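Local coordinates for genome polyprotein (Chicken sicinivirus JSY, PDB 6QWT) that carries the 3Dpol RNA-dependent RNA polymerase of the virus, which probably copies the viral genome during replication, at residues A231-P242 with Y353-A364; Q273-V281 with Y287-S295. All coordinates share one frame; numbering follows the deposited sequence.

Contact 1 (A231-P242 with Y353-A364)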
loop_
_atom_site.group_PDB
_atom_site.type_symbol
_atom_site.label_atom_id
_atom_site.label_comp_id
_atom_site.label_asym_id
_atom_site.label_seq_id
_atom_site.Cartn_x
_atom_site.Cartn_y
_atom_site.Cartn_z
ATOM N N ALA A 231 2.876 17.112 -2.662
ATOM C CA ALA A 231 2.956 15.785 -2.075
ATOM C C ALA A 231 2.688 15.885 -0.581
ATOM O O ALA A 231 3.144 16.824 0.077
ATOM C CB ALA A 231 4.326 15.143 -2.314
ATOM N N LEU A 232 1.935 14.926 -0.052
ATOM C CA LEU A 232 1.747 14.844 1.387
ATOM C C LEU A 232 1.559 13.391 1.782
ATOM O O LEU A 232 1.276 12.525 0.949
ATOM C CB LEU A 232 0.564 15.694 1.867
ATOM C CG LEU A 232 -0.833 15.445 1.302
ATOM C CD1 LEU A 232 -1.511 14.264 1.981
ATOM C CD2 LEU A 232 -1.671 16.707 1.455
ATOM N N ASP A 233 1.734 13.134 3.072
ATOM C CA ASP A 233 1.616 11.800 3.627
ATOM C C ASP A 233 0.742 11.855 4.869
ATOM O O ASP A 233 0.657 12.885 5.544
ATOM C CB ASP A 233 2.997 11.212 3.968
ATOM C CG ASP A 233 2.947 9.722 4.245
ATOM O OD1 ASP A 233 3.301 9.311 5.372
ATOM O OD2 ASP A 233 2.551 8.960 3.337
ATOM N N TYR A 234 0.083 10.744 5.159
ATOM C CA TYR A 234 -0.709 10.610 6.371
ATOM C C TYR A 234 0.097 9.871 7.429
ATOM O O TYR A 234 0.849 8.942 7.117
ATOM C CB TYR A 234 -2.010 9.852 6.103
ATOM C CG TYR A 234 -2.993 10.544 5.184
ATOM C CD1 TYR A 234 -2.783 10.587 3.811
ATOM C CD2 TYR A 234 -4.147 11.129 5.689
ATOM C CE1 TYR A 234 -3.687 11.209 2.970
ATOM C CE2 TYR A 234 -5.058 11.751 4.856
ATOM C CZ TYR A 234 -4.825 11.789 3.499
ATOM O OH TYR A 234 -5.734 12.407 2.671
ATOM N N SER A 235 -0.061 10.287 8.678
ATOM C CA SER A 235 0.406 9.509 9.816
ATOM C C SER A 235 -0.769 8.719 10.371
ATOM O O SER A 235 -1.831 9.290 10.645
ATOM C CB SER A 235 1.012 10.411 10.893
ATOM O OG SER A 235 0.324 11.646 10.979
ATOM N N ASN A 236 -0.587 7.404 10.507
ATOM C CA ASN A 236 -1.623 6.509 11.034
ATOM C C ASN A 236 -2.883 6.537 10.168
ATOM O O ASN A 236 -4.007 6.551 10.675
ATOM C CB ASN A 236 -1.954 6.842 12.492
ATOM C CG ASN A 236 -0.736 7.289 13.276
ATOM O OD1 ASN A 236 0.154 6.492 13.572
ATOM N ND2 ASN A 236 -0.691 8.573 13.618
ATOM N N PHE A 237 -2.687 6.542 8.846
ATOM C CA PHE A 237 -3.811 6.526 7.913
ATOM C C PHE A 237 -4.702 5.309 8.134
ATOM O O PHE A 237 -5.933 5.415 8.090
ATOM C CB PHE A 237 -3.282 6.550 6.479
ATOM C CG PHE A 237 -4.339 6.786 5.434
ATOM C CD1 PHE A 237 -5.187 7.881 5.515
ATOM C CD2 PHE A 237 -4.471 5.919 4.360
ATOM C CE1 PHE A 237 -6.156 8.102 4.548
ATOM C CE2 PHE A 237 -5.436 6.134 3.390
ATOM C CZ PHE A 237 -6.280 7.227 3.483
ATOM N N ASP A 238 -4.099 4.145 8.384
ATOM C CA ASP A 238 -4.855 2.907 8.533
ATOM C C ASP A 238 -5.696 2.867 9.802
ATOM O O ASP A 238 -6.557 1.991 9.923
ATOM C CB ASP A 238 -3.903 1.710 8.500
ATOM C CG ASP A 238 -3.057 1.678 7.241
ATOM O OD1 ASP A 238 -3.637 1.716 6.135
ATOM O OD2 ASP A 238 -1.815 1.622 7.358
ATOM N N SER A 239 -5.470 3.784 10.741
ATOM C CA SER A 239 -6.290 3.875 11.941
ATOM C C SER A 239 -7.279 5.032 11.905
ATOM O O SER A 239 -8.347 4.939 12.519
ATOM C CB SER A 239 -5.401 4.018 13.184
ATOM O OG SER A 239 -4.684 2.824 13.437
ATOM N N THR A 240 -6.962 6.108 11.188
ATOM C CA THR A 240 -7.749 7.332 11.244
ATOM C C THR A 240 -8.862 7.395 10.204
ATOM O O THR A 240 -9.681 8.320 10.259
ATOM C CB THR A 240 -6.833 8.547 11.075
ATOM O OG1 THR A 240 -6.025 8.375 9.905
ATOM C CG2 THR A 240 -5.930 8.701 12.289
ATOM N N ILE A 241 -8.916 6.456 9.264
ATOM C CA ILE A 241 -9.966 6.467 8.249
ATOM C C ILE A 241 -11.307 6.221 8.928
ATOM O O ILE A 241 -11.479 5.200 9.613
ATOM C CB ILE A 241 -9.708 5.424 7.153
ATOM C CG1 ILE A 241 -8.585 5.886 6.224
ATOM C CG2 ILE A 241 -10.979 5.179 6.355
ATOM C CD1 ILE A 241 -8.016 4.766 5.385
ATOM N N PRO A 242 -12.273 7.118 8.780
ATOM C CA PRO A 242 -13.564 6.931 9.444
ATOM C C PRO A 242 -14.452 5.937 8.712
ATOM O O PRO A 242 -14.389 5.785 7.489
ATOM C CB PRO A 242 -14.173 8.338 9.428
ATOM C CG PRO A 242 -13.548 9.001 8.264
ATOM C CD PRO A 242 -12.162 8.438 8.136
ATOM N N TYR A 353 -8.665 19.025 7.878
ATOM C CA TYR A 353 -8.625 17.689 8.463
ATOM C C TYR A 353 -8.643 17.751 9.986
ATOM O O TYR A 353 -9.300 16.933 10.639
ATOM C CB TYR A 353 -7.384 16.939 7.976
ATOM C CG TYR A 353 -7.554 16.218 6.656
ATOM C CD1 TYR A 353 -6.455 15.694 5.985
ATOM C CD2 TYR A 353 -8.809 16.060 6.079
ATOM C CE1 TYR A 353 -6.598 15.029 4.778
ATOM C CE2 TYR A 353 -8.963 15.398 4.869
ATOM C CZ TYR A 353 -7.853 14.884 4.223
ATOM O OH TYR A 353 -7.990 14.222 3.022
ATOM N N HIS A 354 -7.923 18.716 10.568
ATOM C CA HIS A 354 -7.861 18.820 12.022
ATOM C C HIS A 354 -9.218 19.155 12.624
ATOM O O HIS A 354 -9.530 18.712 13.734
ATOM C CB HIS A 354 -6.837 19.878 12.434
ATOM C CG HIS A 354 -5.426 19.529 12.078
ATOM N ND1 HIS A 354 -4.489 20.481 11.738
ATOM C CD2 HIS A 354 -4.791 18.335 12.012
ATOM C CE1 HIS A 354 -3.337 19.889 11.473
ATOM N NE2 HIS A 354 -3.494 18.587 11.633
ATOM N N SER A 355 -10.039 19.926 11.910
ATOM C CA SER A 355 -11.292 20.408 12.472
ATOM C C SER A 355 -12.480 19.496 12.192
ATOM O O SER A 355 -13.492 19.596 12.894
ATOM C CB SER A 355 -11.595 21.814 11.945
ATOM O OG SER A 355 -12.033 21.766 10.599
ATOM N N GLN A 356 -12.391 18.615 11.192
ATOM C CA GLN A 356 -13.522 17.788 10.792
ATOM C C GLN A 356 -13.240 16.293 10.790
ATOM O O GLN A 356 -14.195 15.510 10.756
ATOM C CB GLN A 356 -14.010 18.183 9.388
ATOM C CG GLN A 356 -14.541 19.604 9.280
ATOM C CD GLN A 356 -15.809 19.812 10.081
ATOM O OE1 GLN A 356 -16.738 19.005 10.022
ATOM N NE2 GLN A 356 -15.853 20.899 10.845
ATOM N N THR A 357 -11.975 15.875 10.802
ATOM C CA THR A 357 -11.648 14.456 10.739
ATOM C C THR A 357 -10.633 14.087 11.812
ATOM O O THR A 357 -10.283 14.911 12.663
ATOM C CB THR A 357 -11.093 14.079 9.359
ATOM O OG1 THR A 357 -9.752 14.565 9.237
ATOM C CG2 THR A 357 -11.945 14.669 8.237
ATOM N N ASN A 358 -10.160 12.843 11.772
ATOM C CA ASN A 358 -9.060 12.382 12.603
ATOM C C ASN A 358 -7.749 12.290 11.831
ATOM O O ASN A 358 -6.743 11.840 12.390
ATOM C CB ASN A 358 -9.398 11.020 13.219
ATOM C CG ASN A 358 -10.539 11.096 14.219
ATOM O OD1 ASN A 358 -10.665 12.069 14.963
ATOM N ND2 ASN A 358 -11.379 10.066 14.240
ATOM N N TYR A 359 -7.738 12.703 10.565
ATOM C CA TYR A 359 -6.527 12.648 9.759
ATOM C C TYR A 359 -5.499 13.656 10.259
ATOM O O TYR A 359 -5.829 14.815 10.532
ATOM C CB TYR A 359 -6.847 12.937 8.294
ATOM C CG TYR A 359 -7.719 11.921 7.593
ATOM C CD1 TYR A 359 -7.466 10.559 7.697
ATOM C CD2 TYR A 359 -8.783 12.333 6.800
ATOM C CE1 TYR A 359 -8.263 9.634 7.035
ATOM C CE2 TYR A 359 -9.579 11.421 6.140
ATOM C CZ TYR A 359 -9.316 10.075 6.257
ATOM O OH TYR A 359 -10.120 9.180 5.589
ATOM N N LYS A 360 -4.250 13.214 10.373
ATOM C CA LYS A 360 -3.114 14.089 10.649
ATOM C C LYS A 360 -2.179 13.990 9.453
ATOM O O LYS A 360 -1.585 12.934 9.209
ATOM C CB LYS A 360 -2.397 13.696 11.941
ATOM C CG LYS A 360 -3.238 13.811 13.205
ATOM C CD LYS A 360 -2.479 13.250 14.409
ATOM C CE LYS A 360 -3.325 13.269 15.676
ATOM N NZ LYS A 360 -3.113 12.053 16.521
ATOM N N VAL A 361 -2.049 15.075 8.701
ATOM C CA VAL A 361 -1.350 15.049 7.424
ATOM C C VAL A 361 -0.065 15.861 7.534
ATOM O O VAL A 361 -0.012 16.873 8.243
ATOM C CB VAL A 361 -2.263 15.559 6.292
ATOM C CG1 VAL A 361 -2.211 17.068 6.172
ATOM C CG2 VAL A 361 -1.891 14.900 4.998
ATOM N N THR A 362 0.986 15.387 6.853
ATOM C CA THR A 362 2.331 15.945 6.961
ATOM C C THR A 362 3.037 15.935 5.607
ATOM O O THR A 362 2.582 15.258 4.674
ATOM C CB THR A 362 3.169 15.153 7.974
ATOM O OG1 THR A 362 3.218 13.777 7.581
ATOM C CG2 THR A 362 2.600 15.271 9.388
ATOM N N PRO A 363 4.146 16.666 5.458
ATOM C CA PRO A 363 4.946 16.553 4.233
ATOM C C PRO A 363 5.478 15.141 4.033
ATOM O O PRO A 363 5.583 14.343 4.967
ATOM C CB PRO A 363 6.088 17.549 4.461
ATOM C CG PRO A 363 5.510 18.551 5.396
ATOM C CD PRO A 363 4.603 17.783 6.308
ATOM N N ALA A 364 5.832 14.845 2.783
ATOM C CA ALA A 364 6.210 13.497 2.379
ATOM C C ALA A 364 7.683 13.177 2.604
ATOM O O ALA A 364 8.078 12.019 2.420
ATOM C CB ALA A 364 5.872 13.279 0.899
HETATM O O HOH W 1 -10.108 10.820 9.732
HETATM O O HOH W 2 -11.542 8.257 12.017
#
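Asp233 and Thr362 form the hydrogen-bonded pair where strand 231-235 meets strand 360-362 antiparallel: Asp233 N gives a bond of 2.8 Å to Thr362 O, and Thr362 N returns one to Asp233 O. Farther along, Lys360 O takes two bonds from Ser235, one from its N and one of 2.9 Å from its OG. The small hydroxyl, held between backbone N and carbonyl carbon (chi1 35°), reaches that oxygen from above the carbonyl plane.

Tyr234 and Val361 lie on the sheet face opposite Asp233 and Thr362, where Tyr353, Tyr359 and Phe237 complete an aromatic cluster. Tyrosine suits position 234 because it offers a flat face, an edge and a hydroxyl. The edge meets the face of Tyr359, Tyr234 CE2 lying 3.8 Å from Tyr359 CG, with the planes at 75°. Val361 CG2 sits over the centre of one face in a CH-pi contact; Phe237 CD1 lies toward the rim of the opposite face. The far end of Tyr359 is wedged against Pro242 CD, 3.3 Å from Tyr359 OH.

Tyr234 OH and Tyr353 OH share a hydrogen bond of 2.9 Å, while Tyr359 OH bonds to Ser311 of helix 298-316. Thr240 supplies both a methyl against Asn358 O and a hydroxyl, its OG1 bonding at 2.8 Å to Asn236 O. Two waters bridge Thr240 O to Asn358, one to its N and one to its ND2.

Segment 231-242 carries the DxxxxD signature of polymerase motif A, and 353-364 belongs to motif D. The tyrosines thus combine ring packing with hydroxyl bonding in a largely buried core, while Asp233 points from the opposite face, close to Asp335 of the YGDD motif, consistent with an acidic metal-binding site as in related polymerases.

Contact 2 (Q273-V281 with Y287-S295)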
loop_
_atom_site.group_PDB
_atom_site.type_symbol
_atom_site.label_atom_id
_atom_site.label_comp_id
_atom_site.label_asym_id
_atom_site.label_seq_id
_atom_site.Cartn_x
_atom_site.Cartn_y
_atom_site.Cartn_z
ATOM N N GLN A 273 -18.438 -3.772 5.028
ATOM C CA GLN A 273 -18.584 -3.694 6.478
ATOM C C GLN A 273 -17.528 -4.537 7.183
ATOM O O GLN A 273 -16.997 -4.135 8.226
ATOM C CB GLN A 273 -19.987 -4.126 6.905
ATOM C CG GLN A 273 -20.213 -3.982 8.407
ATOM C CD GLN A 273 -21.633 -4.286 8.833
ATOM O OE1 GLN A 273 -22.245 -5.246 8.366
ATOM N NE2 GLN A 273 -22.166 -3.465 9.732
ATOM N N SER A 274 -17.199 -5.704 6.623
ATOM C CA SER A 274 -16.138 -6.527 7.195
ATOM C C SER A 274 -14.767 -5.878 7.077
ATOM O O SER A 274 -13.797 -6.407 7.632
ATOM C CB SER A 274 -16.121 -7.911 6.532
ATOM O OG SER A 274 -15.378 -7.900 5.325
ATOM N N ILE A 275 -14.664 -4.755 6.373
ATOM C CA ILE A 275 -13.421 -4.011 6.261
ATOM C C ILE A 275 -13.333 -2.898 7.299
ATOM O O ILE A 275 -12.298 -2.741 7.948
ATOM C CB ILE A 275 -13.266 -3.456 4.829
ATOM C CG1 ILE A 275 -12.814 -4.565 3.881
ATOM C CG2 ILE A 275 -12.277 -2.301 4.795
ATOM C CD1 ILE A 275 -12.945 -4.205 2.427
ATOM N N TYR A 276 -14.406 -2.122 7.486
ATOM C CA TYR A 276 -14.361 -1.035 8.460
ATOM C C TYR A 276 -14.854 -1.442 9.844
ATOM O O TYR A 276 -14.654 -0.686 10.800
ATOM C CB TYR A 276 -15.147 0.189 7.956
ATOM C CG TYR A 276 -16.648 0.025 7.776
ATOM C CD1 TYR A 276 -17.199 -0.070 6.505
ATOM C CD2 TYR A 276 -17.515 0.018 8.867
ATOM C CE1 TYR A 276 -18.564 -0.196 6.321
ATOM C CE2 TYR A 276 -18.884 -0.114 8.693
ATOM C CZ TYR A 276 -19.401 -0.220 7.413
ATOM O OH TYR A 276 -20.756 -0.348 7.214
ATOM N N LEU A 277 -15.492 -2.608 9.976
ATOM C CA LEU A 277 -15.838 -3.202 11.272
ATOM C C LEU A 277 -15.225 -4.601 11.267
ATOM O O LEU A 277 -15.923 -5.604 11.097
ATOM C CB LEU A 277 -17.355 -3.234 11.495
ATOM C CG LEU A 277 -17.833 -3.591 12.906
ATOM C CD1 LEU A 277 -17.252 -2.626 13.929
ATOM C CD2 LEU A 277 -19.353 -3.595 12.976
ATOM N N SER A 278 -13.911 -4.660 11.457
ATOM C CA SER A 278 -13.122 -5.848 11.171
ATOM C C SER A 278 -12.699 -6.557 12.452
ATOM O O SER A 278 -12.532 -5.934 13.503
ATOM C CB SER A 278 -11.879 -5.476 10.359
ATOM O OG SER A 278 -11.099 -4.520 11.059
ATOM N N LYS A 279 -12.510 -7.870 12.344
ATOM C CA LYS A 279 -12.036 -8.697 13.445
ATOM C C LYS A 279 -10.546 -8.968 13.281
ATOM O O LYS A 279 -10.074 -9.255 12.177
ATOM C CB LYS A 279 -12.802 -10.020 13.509
ATOM C CG LYS A 279 -14.287 -9.851 13.770
ATOM C CD LYS A 279 -15.084 -11.039 13.269
ATOM C CE LYS A 279 -14.855 -12.251 14.140
ATOM N NZ LYS A 279 -15.657 -13.424 13.699
ATOM N N HIS A 280 -9.811 -8.883 14.388
ATOM C CA HIS A 280 -8.365 -9.036 14.378
ATOM C C HIS A 280 -7.928 -9.991 15.478
ATOM O O HIS A 280 -8.611 -10.149 16.492
ATOM C CB HIS A 280 -7.654 -7.690 14.572
ATOM C CG HIS A 280 -7.995 -6.662 13.538
ATOM N ND1 HIS A 280 -7.081 -6.212 12.609
ATOM C CD2 HIS A 280 -9.142 -5.984 13.295
ATOM C CE1 HIS A 280 -7.652 -5.306 11.837
ATOM N NE2 HIS A 280 -8.903 -5.151 12.229
ATOM N N VAL A 281 -6.775 -10.625 15.270
ATOM C CA VAL A 281 -6.138 -11.436 16.301
ATOM C C VAL A 281 -4.648 -11.111 16.312
ATOM O O VAL A 281 -3.953 -11.310 15.310
ATOM C CB VAL A 281 -6.379 -12.946 16.108
ATOM C CG1 VAL A 281 -5.964 -13.425 14.712
ATOM C CG2 VAL A 281 -5.679 -13.735 17.203
ATOM N N TYR A 287 -9.826 -8.785 19.106
ATOM C CA TYR A 287 -10.495 -7.494 19.174
ATOM C C TYR A 287 -11.110 -7.170 17.819
ATOM O O TYR A 287 -10.785 -7.784 16.799
ATOM C CB TYR A 287 -9.529 -6.385 19.612
ATOM C CG TYR A 287 -8.336 -6.218 18.700
ATOM C CD1 TYR A 287 -7.210 -7.021 18.839
ATOM C CD2 TYR A 287 -8.337 -5.258 17.695
ATOM C CE1 TYR A 287 -6.118 -6.874 18.002
ATOM C CE2 TYR A 287 -7.248 -5.103 16.853
ATOM C CZ TYR A 287 -6.144 -5.912 17.012
ATOM O OH TYR A 287 -5.060 -5.761 16.177
ATOM N N ILE A 288 -12.016 -6.197 17.836
ATOM C CA ILE A 288 -12.673 -5.689 16.640
ATOM C C ILE A 288 -12.305 -4.220 16.501
ATOM O O ILE A 288 -12.329 -3.476 17.488
ATOM C CB ILE A 288 -14.202 -5.876 16.709
ATOM C CG1 ILE A 288 -14.586 -7.297 16.289
ATOM C CG2 ILE A 288 -14.922 -4.843 15.845
ATOM C CD1 ILE A 288 -16.013 -7.674 16.637
ATOM N N MET A 289 -11.938 -3.814 15.289
ATOM C CA MET A 289 -11.635 -2.423 14.990
ATOM C C MET A 289 -12.828 -1.802 14.273
ATOM O O MET A 289 -13.237 -2.280 13.210
ATOM C CB MET A 289 -10.371 -2.305 14.138
ATOM C CG MET A 289 -9.077 -2.397 14.935
ATOM S SD MET A 289 -8.873 -1.017 16.088
ATOM C CE MET A 289 -7.589 -1.635 17.173
ATOM N N LYS A 290 -13.390 -0.753 14.864
ATOM C CA LYS A 290 -14.443 0.038 14.235
ATOM C C LYS A 290 -13.781 1.266 13.622
ATOM O O LYS A 290 -13.265 2.125 14.344
ATOM C CB LYS A 290 -15.518 0.425 15.248
ATOM C CG LYS A 290 -16.670 1.231 14.671
ATOM C CD LYS A 290 -17.747 1.465 15.722
ATOM C CE LYS A 290 -18.837 2.394 15.212
ATOM N NZ LYS A 290 -18.353 3.793 15.052
ATOM N N GLY A 291 -13.786 1.341 12.294
ATOM C CA GLY A 291 -13.023 2.343 11.581
ATOM C C GLY A 291 -11.656 1.827 11.159
ATOM O O GLY A 291 -11.186 0.775 11.597
ATOM N N GLY A 292 -11.005 2.589 10.278
ATOM C CA GLY A 292 -9.727 2.178 9.715
ATOM C C GLY A 292 -9.875 0.972 8.797
ATOM O O GLY A 292 -10.971 0.505 8.506
ATOM N N ASN A 293 -8.729 0.461 8.335
ATOM C CA ASN A 293 -8.672 -0.721 7.465
ATOM C C ASN A 293 -7.353 -1.411 7.772
ATOM O O ASN A 293 -6.335 -0.718 7.926
ATOM C CB ASN A 293 -8.756 -0.323 5.975
ATOM C CG ASN A 293 -8.885 -1.527 5.005
ATOM O OD1 ASN A 293 -8.808 -2.680 5.397
ATOM N ND2 ASN A 293 -9.092 -1.231 3.728
ATOM N N PRO A 294 -7.340 -2.740 7.932
ATOM C CA PRO A 294 -6.065 -3.464 7.950
ATOM C C PRO A 294 -5.155 -3.061 6.801
ATOM O O PRO A 294 -5.577 -2.994 5.644
ATOM C CB PRO A 294 -6.499 -4.924 7.822
ATOM C CG PRO A 294 -7.806 -4.968 8.534
ATOM C CD PRO A 294 -8.464 -3.632 8.294
ATOM N N SER A 295 -3.888 -2.836 7.129
ATOM C CA SER A 295 -2.890 -2.392 6.165
ATOM C C SER A 295 -2.208 -3.583 5.497
ATOM O O SER A 295 -1.587 -4.407 6.180
ATOM C CB SER A 295 -1.847 -1.518 6.862
ATOM O OG SER A 295 -1.616 -1.952 8.195
HETATM O O HOH W 3 -11.391 -1.715 10.400
#
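His280 and Tyr287 face each other as a hydrogen-bonded pair of the hairpin made by strands 277-282 and 285-290. His280 N bonds to Tyr287 O at 2.8 Å and Tyr287 N returns a longer bond to His280 O, 3.2 Å; Ser278 and Met289 likewise exchange two bonds. Gly291 N prolongs the ladder, 2.7 Å from Tyr276 O; glycine suits this backbone shape, since a CB would press on the preceding carbonyl oxygen.

On the face carrying Ser278, His280, Tyr287 and Met289, Tyr287 CG lies between its backbone N and carbonyl carbon (chi1 59°), which brings the ring across to His280 CB, 3.7 Å from the ring centre. The two rings are nearly parallel (7°) but barely overlap. Pro294 CG meets His280 CE1 at 3.3 Å. On the face of Leu277, Lys279 and Ile288, Leu277 CD1 touches Ile288 CG2.

His280 NE2 shares a 2.6 Å hydrogen bond with Ser278 OG, and His280 ND1 bonds to Glu176, fixing the imidazole. A water within hydrogen-bonding distance of Ser278 OG, Ile275 O and Gly291 O probably cannot serve every acceptor around it.

The hairpin lies between strands 2-5 and 152-157 of a mixed sheet, while Tyr276 packs on helix 243-256.

Overall arrangement
The centres of the two contacts lie about 18 Å apart. In chain order, strand 231-235 and its short helix come first, then both halves of contact 2, and last 353-364, so contact 2 falls within the span that contact 1 brings together. They belong to different sheets: contact 1 to the four-stranded antiparallel sheet of the palm, contact 2 to the five-stranded mixed sheet. They nonetheless meet directly. Ile241 O probably accepts a hydrogen bond from Gly292 N (2.7 Å), and Asp238 O one from Asn293 N. These bonds would tie the end of motif A to the GGNPS stretch of motif B, linking two conserved elements of the polymerase active-site region.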